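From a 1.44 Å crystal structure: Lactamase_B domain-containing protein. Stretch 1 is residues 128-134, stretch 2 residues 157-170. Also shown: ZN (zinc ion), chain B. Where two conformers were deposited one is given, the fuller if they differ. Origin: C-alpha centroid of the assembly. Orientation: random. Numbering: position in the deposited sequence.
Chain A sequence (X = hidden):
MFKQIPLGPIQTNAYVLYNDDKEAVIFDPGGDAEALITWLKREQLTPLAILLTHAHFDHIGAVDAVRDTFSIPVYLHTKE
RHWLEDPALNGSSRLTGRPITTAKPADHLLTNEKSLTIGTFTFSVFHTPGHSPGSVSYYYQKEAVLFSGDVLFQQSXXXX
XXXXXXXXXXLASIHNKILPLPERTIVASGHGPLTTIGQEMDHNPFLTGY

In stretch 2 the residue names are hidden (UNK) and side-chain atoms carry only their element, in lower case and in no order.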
ATOM      1  N   THR A 128      -6.357   8.377   3.418  1.00  9.82           N
ATOM      2  CA  THR A 128      -5.576   9.363   2.667  1.00 10.15           C
ATOM      3  C   THR A 128      -5.960   9.331   1.194  1.00 10.13           C
ATOM      4  O   THR A 128      -5.141   8.978   0.327  1.00 10.47           O
ATOM      5  CB  THR A 128      -4.071   9.133   2.833  1.00 10.47           C
ATOM      6  OG1 THR A 128      -3.747   7.769   2.542  1.00  9.55           O
ATOM      7  CG2 THR A 128      -3.633   9.437   4.257  1.00 11.31           C
ATOM      8  N   PRO A 129      -7.201   9.718   0.874  1.00  9.25           N
ATOM      9  CA  PRO A 129      -7.664   9.704  -0.524  1.00 10.59           C
ATOM     10  C   PRO A 129      -7.089  10.823  -1.378  1.00 10.95           C
ATOM     11  O   PRO A 129      -6.378  11.709  -0.895  1.00 11.04           O
ATOM     12  CB  PRO A 129      -9.185   9.852  -0.377  1.00  9.65           C
ATOM     13  CG  PRO A 129      -9.330  10.690   0.881  1.00 10.92           C
ATOM     14  CD  PRO A 129      -8.283  10.106   1.801  1.00 11.29           C
ATOM     15  N   GLY A 130      -7.417  10.794  -2.668  1.00 10.43           N
ATOM     16  CA  GLY A 130      -6.927  11.771  -3.621  1.00 10.78           C
ATOM     17  C   GLY A 130      -6.379  11.097  -4.858  1.00 10.65           C
ATOM     18  O   GLY A 130      -6.730  11.459  -5.983  1.00 11.31           O
ATOM     19  N   HIS A 131      -5.483  10.125  -4.657  1.00  9.88           N
ATOM     20  CA  HIS A 131      -5.079   9.239  -5.742  1.00  9.42           C
ATOM     21  C   HIS A 131      -6.144   8.169  -5.995  1.00  9.49           C
ATOM     22  O   HIS A 131      -6.396   7.792  -7.147  1.00 10.83           O
ATOM     23  CB  HIS A 131      -3.709   8.630  -5.414  1.00 11.87           C
ATOM     24  CG  HIS A 131      -3.295   7.505  -6.313  1.00  9.68           C
ATOM     25  ND1 HIS A 131      -2.748   7.695  -7.565  1.00 10.59           N
ATOM     26  CD2 HIS A 131      -3.314   6.168  -6.113  1.00  8.84           C
ATOM     27  CE1 HIS A 131      -2.458   6.524  -8.103  1.00 10.15           C
ATOM     28  NE2 HIS A 131      -2.797   5.575  -7.245  1.00  8.67           N
ATOM     29  N   SER A 132      -6.798   7.689  -4.940  1.00  9.43           N
ATOM     30  CA  SER A 132      -7.923   6.774  -5.079  1.00 10.57           C
ATOM     31  C   SER A 132      -8.789   6.929  -3.838  1.00  8.72           C
ATOM     32  O   SER A 132      -8.288   7.349  -2.784  1.00  9.51           O
ATOM     33  CB  SER A 132      -7.466   5.313  -5.264  1.00  9.83           C
ATOM     34  OG  SER A 132      -6.946   4.757  -4.068  1.00  9.40           O
ATOM     35  N   PRO A 133     -10.089   6.627  -3.925  1.00  9.07           N
ATOM     36  CA  PRO A 133     -11.002   6.974  -2.825  1.00  9.11           C
ATOM     37  C   PRO A 133     -10.833   6.112  -1.590  1.00 10.86           C
ATOM     38  O   PRO A 133     -11.217   6.549  -0.497  1.00 11.73           O
ATOM     39  CB  PRO A 133     -12.397   6.783  -3.444  1.00 12.25           C
ATOM     40  CG  PRO A 133     -12.177   5.820  -4.576  1.00 14.89           C
ATOM     41  CD  PRO A 133     -10.816   6.147  -5.114  1.00  9.82           C
ATOM     42  N   GLY A 134     -10.290   4.910  -1.730  1.00 10.42           N
ATOM     43  CA  GLY A 134     -10.080   4.040  -0.591  1.00 10.60           C
ATOM     44  C   GLY A 134      -8.620   3.927  -0.203  1.00 10.30           C
ATOM     45  O   GLY A 134      -8.223   2.988   0.485  1.00  9.94           O
ATOM     46  N   UNK A 157       4.231  13.346  -6.242  1.00 14.74           N
ATOM     47  CA  UNK A 157       3.026  12.948  -5.528  1.00 15.89           C
ATOM     48  C   UNK A 157       2.173  12.082  -6.448  1.00 14.91           C
ATOM     49  O   UNK A 157       2.407  11.991  -7.655  1.00 14.01           O
ATOM     50  c   UNK A 157       1.704  15.036  -6.101  1.00 19.73           C
ATOM     51  c   UNK A 157       0.848  16.189  -5.596  1.00 21.65           C
ATOM     52  c   UNK A 157       2.226  14.146  -4.970  1.00 15.07           C
ATOM     53  c   UNK A 157       3.079  14.954  -4.003  1.00 15.06           C
ATOM     54  N   UNK A 158       1.176  11.426  -5.859  1.00 12.73           N
ATOM     55  CA  UNK A 158       0.352  10.518  -6.632  1.00 13.26           C
ATOM     56  C   UNK A 158      -0.389  11.204  -7.765  1.00 14.15           C
ATOM     57  O   UNK A 158      -0.835  12.352  -7.658  1.00 13.75           O
ATOM     58  N   UNK A 159      -0.540  10.475  -8.868  1.00 13.20           N
ATOM     59  CA  UNK A 159      -1.373  10.976  -9.951  1.00 12.82           C
ATOM     60  C   UNK A 159      -2.825  11.039  -9.487  1.00 11.45           C
ATOM     61  O   UNK A 159      -3.287  10.214  -8.693  1.00 10.70           O
ATOM     62  n   UNK A 159      -1.836   8.164 -13.464  1.00 17.62           N
ATOM     63  c   UNK A 159      -1.223   7.794 -12.197  1.00 16.69           C
ATOM     64  c   UNK A 159      -1.237  10.104 -11.206  1.00 16.74           C
ATOM     65  c   UNK A 159      -1.723   8.672 -11.051  1.00 15.19           C
ATOM     66  n   UNK A 159      -2.275   7.933 -15.698  1.00 20.40           N
ATOM     67  n   UNK A 159      -0.868   6.437 -14.662  1.00 20.60           N
ATOM     68  c   UNK A 159      -1.656   7.510 -14.608  1.00 20.17           C
ATOM     69  N   UNK A 160      -3.547  12.048  -9.971  1.00 13.56           N
ATOM     70  CA  UNK A 160      -4.927  12.291  -9.572  1.00 13.90           C
ATOM     71  C   UNK A 160      -5.883  12.241 -10.758  1.00 14.23           C
ATOM     72  O   UNK A 160      -7.009  12.744 -10.667  1.00 18.68           O
ATOM     73  o   UNK A 160      -4.492  14.670  -9.609  1.00 21.02           O
ATOM     74  c   UNK A 160      -5.044  13.613  -8.814  1.00 15.84           C
ATOM     75  c   UNK A 160      -4.279  13.519  -7.532  1.00 15.21           C
ATOM     76  N   UNK A 161      -5.466  11.596 -11.851  1.00 15.96           N
ATOM     77  CA  UNK A 161      -6.232  11.514 -13.084  1.00 17.44           C
ATOM     78  C   UNK A 161      -6.957  10.181 -13.269  1.00 21.61           C
ATOM     79  O   UNK A 161      -7.544   9.956 -14.332  1.00 21.63           O
ATOM     80  o   UNK A 161      -3.732  10.278 -13.309  1.00 21.40           O
ATOM     81  c   UNK A 161      -5.323  11.784 -14.288  1.00 20.64           C
ATOM     82  o   UNK A 161      -3.559  10.670 -15.454  1.00 30.10           O
ATOM     83  c   UNK A 161      -4.122  10.842 -14.350  1.00 24.23           C
ATOM     84  N   UNK A 162      -6.932   9.293 -12.272  1.00 16.67           N
ATOM     85  CA  UNK A 162      -7.577   7.992 -12.389  1.00 13.89           C
ATOM     86  C   UNK A 162      -8.978   8.014 -11.757  1.00 14.15           C
ATOM     87  O   UNK A 162      -9.496   9.072 -11.387  1.00 13.02           O
ATOM     88  c   UNK A 162      -5.247   6.778 -13.937  1.00 14.70           C
ATOM     89  c   UNK A 162      -6.653   6.892 -11.858  1.00 13.38           C
ATOM     90  c   UNK A 162      -4.392   5.728 -11.814  1.00 15.28           C
ATOM     91  c   UNK A 162      -5.230   6.867 -12.418  1.00 14.06           C
ATOM     92  N   UNK A 163      -9.600   6.841 -11.635  1.00 13.65           N
ATOM     93  CA  UNK A 163     -10.968   6.759 -11.132  0.55 12.77           C
ATOM     94  C   UNK A 163     -11.071   7.353  -9.730  1.00 14.00           C
ATOM     95  O   UNK A 163     -10.398   6.912  -8.792  1.00 11.91           O
ATOM     96  n   UNK A 163     -14.087   3.056 -14.266  0.55 19.31           N
ATOM     97  c   UNK A 163     -11.428   5.300 -11.133  0.55 12.82           C
ATOM     98  n   UNK A 163     -15.335   4.025 -12.599  0.55 16.29           N
ATOM     99  n   UNK A 163     -13.229   3.232 -12.137  0.55 17.25           N
ATOM    100  c   UNK A 163     -12.818   5.082 -10.545  0.55 12.33           C
ATOM    101  c   UNK A 163     -14.215   3.438 -13.002  0.55 18.52           C
ATOM    102  c   UNK A 163     -13.278   3.634 -10.731  0.55 11.27           C
ATOM    103  N   UNK A 164     -11.932   8.359  -9.584  1.00 12.04           N
ATOM    104  CA  UNK A 164     -12.077   8.998  -8.291  1.00 15.83           C
ATOM    105  C   UNK A 164     -10.926   9.892  -7.890  1.00 14.32           C
ATOM    106  O   UNK A 164     -10.895  10.359  -6.748  1.00 15.82           O
ATOM    107  N   UNK A 165      -9.977  10.150  -8.782  1.00 12.13           N
ATOM    108  CA  UNK A 165      -8.873  11.028  -8.441  1.00 11.57           C
ATOM    109  C   UNK A 165      -9.328  12.452  -8.185  1.00 13.17           C
ATOM    110  O   UNK A 165     -10.270  12.950  -8.799  1.00 17.16           O
ATOM    111  N   UNK A 166      -8.649  13.107  -7.246  1.00 14.42           N
ATOM    112  CA  UNK A 166      -9.010  14.468  -6.848  1.00 16.39           C
ATOM    113  C   UNK A 166      -7.757  15.108  -6.269  1.00 12.16           C
ATOM    114  O   UNK A 166      -7.373  14.799  -5.136  1.00 11.87           O
ATOM    115  c   UNK A 166     -10.131  14.432  -5.820  1.00 14.31           C
ATOM    116  c   UNK A 166     -10.574  15.821  -5.375  1.00 14.62           C
ATOM    117  o   UNK A 166     -11.651  15.912  -4.766  1.00 17.20           O
ATOM    118  o   UNK A 166      -9.850  16.803  -5.634  1.00 17.53           O
ATOM    119  N   UNK A 167      -7.149  16.017  -7.032  1.00 14.62           N
ATOM    120  CA  UNK A 167      -5.910  16.649  -6.601  1.00 13.88           C
ATOM    121  C   UNK A 167      -6.110  17.492  -5.341  1.00 13.55           C
ATOM    122  O   UNK A 167      -5.220  17.552  -4.487  1.00 12.79           O
ATOM    123  c   UNK A 167      -5.352  17.509  -7.735  1.00 18.17           C
ATOM    124  c   UNK A 167      -2.092  18.947  -7.061  1.00 23.01           C
ATOM    125  n   UNK A 167      -3.413  18.964  -7.038  1.00 19.97           N
ATOM    126  c   UNK A 167      -3.893  17.805  -7.609  1.00 18.41           C
ATOM    127  c   UNK A 167      -2.807  17.090  -7.980  1.00 16.40           C
ATOM    128  n   UNK A 167      -1.699  17.825  -7.635  1.00 25.88           N
ATOM    129  N   UNK A 168      -7.261  18.172  -5.221  1.00 17.85           N
ATOM    130  CA  UNK A 168      -7.510  18.968  -4.019  1.00 13.93           C
ATOM    131  C   UNK A 168      -7.567  18.092  -2.776  1.00 12.23           C
ATOM    132  O   UNK A 168      -7.104  18.495  -1.700  1.00 12.15           O
ATOM    133  c   UNK A 168      -8.780  20.602  -5.456  1.00 18.72           C
ATOM    134  o   UNK A 168      -9.939  18.958  -4.127  1.00 15.83           O
ATOM    135  c   UNK A 168      -8.788  19.807  -4.161  1.00 15.04           C
ATOM    136  N   UNK A 169      -8.095  16.872  -2.911  1.00 12.72           N
ATOM    137  CA  UNK A 169      -8.144  15.952  -1.789  1.00 11.70           C
ATOM    138  C   UNK A 169      -6.763  15.376  -1.497  1.00 12.16           C
ATOM    139  O   UNK A 169      -6.383  15.221  -0.332  1.00 12.44           O
ATOM    140  c   UNK A 169     -10.730  13.040  -1.582  1.00 15.02           C
ATOM    141  c   UNK A 169      -9.601  13.894  -1.035  1.00 16.87           C
ATOM    142  c   UNK A 169      -9.141  14.844  -2.123  1.00 14.77           C
ATOM    143  c   UNK A 169     -10.066  14.673   0.179  1.00 18.41           C
ATOM    144  N   UNK A 170      -5.992  15.063  -2.551  1.00 12.11           N
ATOM    145  CA  UNK A 170      -4.653  14.526  -2.344  1.00 11.37           C
ATOM    146  C   UNK A 170      -3.783  15.502  -1.562  1.00 11.53           C
ATOM    147  O   UNK A 170      -3.081  15.108  -0.626  1.00 12.06           O
ATOM    148  c   UNK A 170      -2.717  12.287  -2.782  1.00 16.57           C
ATOM    149  c   UNK A 170      -2.603  13.617  -3.506  1.00 12.30           C
ATOM    150  c   UNK A 170      -1.950  13.421  -4.847  1.00 21.44           C
ATOM    151  c   UNK A 170      -4.005  14.196  -3.686  1.00 13.14           C
TER
HETATM  152 ZN    ZN B 301      -2.492   3.551  -7.490  1.00 11.09          ZN
HETATM  153  O   HOH W   1      -9.696   9.986  -4.279  1.00 12.54           O
HETATM  154  O   HOH W   2      -7.921   5.977  -8.660  1.00 12.20           O
HETATM  155  O   HOH W   3      -5.723   9.132  -9.552  1.00 13.26           O
HETATM  156  O   HOH W   4      -1.253   2.608  -8.641  1.00 11.56           O

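Position 157 carries four carbons, forked at the first, with one arm two carbons long; it lies out of reach of stretch 1. That branching is isoleucine, Ile 157. Position 158 has no side-chain atoms, and an ideal CB would sit a tight 3.3 Å from His 131 CB: Gly 158.

At position 159 three carbons lead to a nitrogen and then to a carbon bearing two more nitrogens, a guanidinium, so this is Arg 159. Its backbone does the main work: His 131 ND1 donates to Arg 159 O at 2.8 Å, at the edge of the ring, while Arg 159 CG packs 3.7 Å from His 131 CE1. Position 160 has one carbon carrying an oxygen and a carbon, the methyl 3.6 Å from Gly 130 O; it is Thr 160. Position 161 shows two carbons, the second with two oxygens, and makes no contact with stretch 1. This is Asp 161, whose OD1 receives Arg 159 NE at 2.8 Å in a salt bridge that ties down the arginine's end.

Position 162 has four carbons forked at the second, its CB directed toward stretch 1: Leu 162, with CD1 4.3 Å from His 131 CE1. Position 163 repeats the guanidinium pattern, three carbons, a nitrogen, then a carbon with two nitrogens. It is Arg 163; its side-chain end leads away, and its carbonyl O meets Pro 133 CD at 3.8 Å.

Position 164 is bare, with phi at 73°, which favours glycine, and an ideal CB would be 3.1 Å from Pro 133 CD: Gly 164. Position 165 is bare too; an ideal CB would clash with Thr 160 O at 2.2 Å, so the fold itself leaves no room. Gly 165 closes the type II turn begun at Leu 162, its N donating to Leu 162 O at 2.9 Å.

Position 166 has two carbons, the second with two oxygens, and its backbone N donates to Gly 130 O at 2.8 Å. This is Asp 166, the N-cap, its OD1 accepting a weak bond from the backbone N of residue 169 at 3.2 Å. Position 167, a carbon then a five-membered ring with two nitrogens, points away: His 167. Position 168, one carbon carrying an oxygen and a carbon, also points away: Thr 168, its OG1 donating to Asp 166 OD1 at 2.6 Å.

Position 169 has four carbons forked at the second, one arm tip 3.7 Å from Pro 129 CG: Leu 169. Position 170 has the same fork, one tip 4.0 Å from His 131 N: Leu 170.

The contact works through backbone as much as side chains. Gly 130 comes within 3.8 Å of Leu 170, CA to CA, where an ideal CB would clash. Its carbonyl receives the capping residue's amide, while Arg 159 O holds the ring of His 131, whose NE2 binds ZN at 2.1 Å. Water 1 joins Gly 130 N to Gly 164 O; two others link His 131 O to Arg 159 O and Arg 163 O.

Stretch 2, residues 157-170: IGRTDLRGGDHTLL
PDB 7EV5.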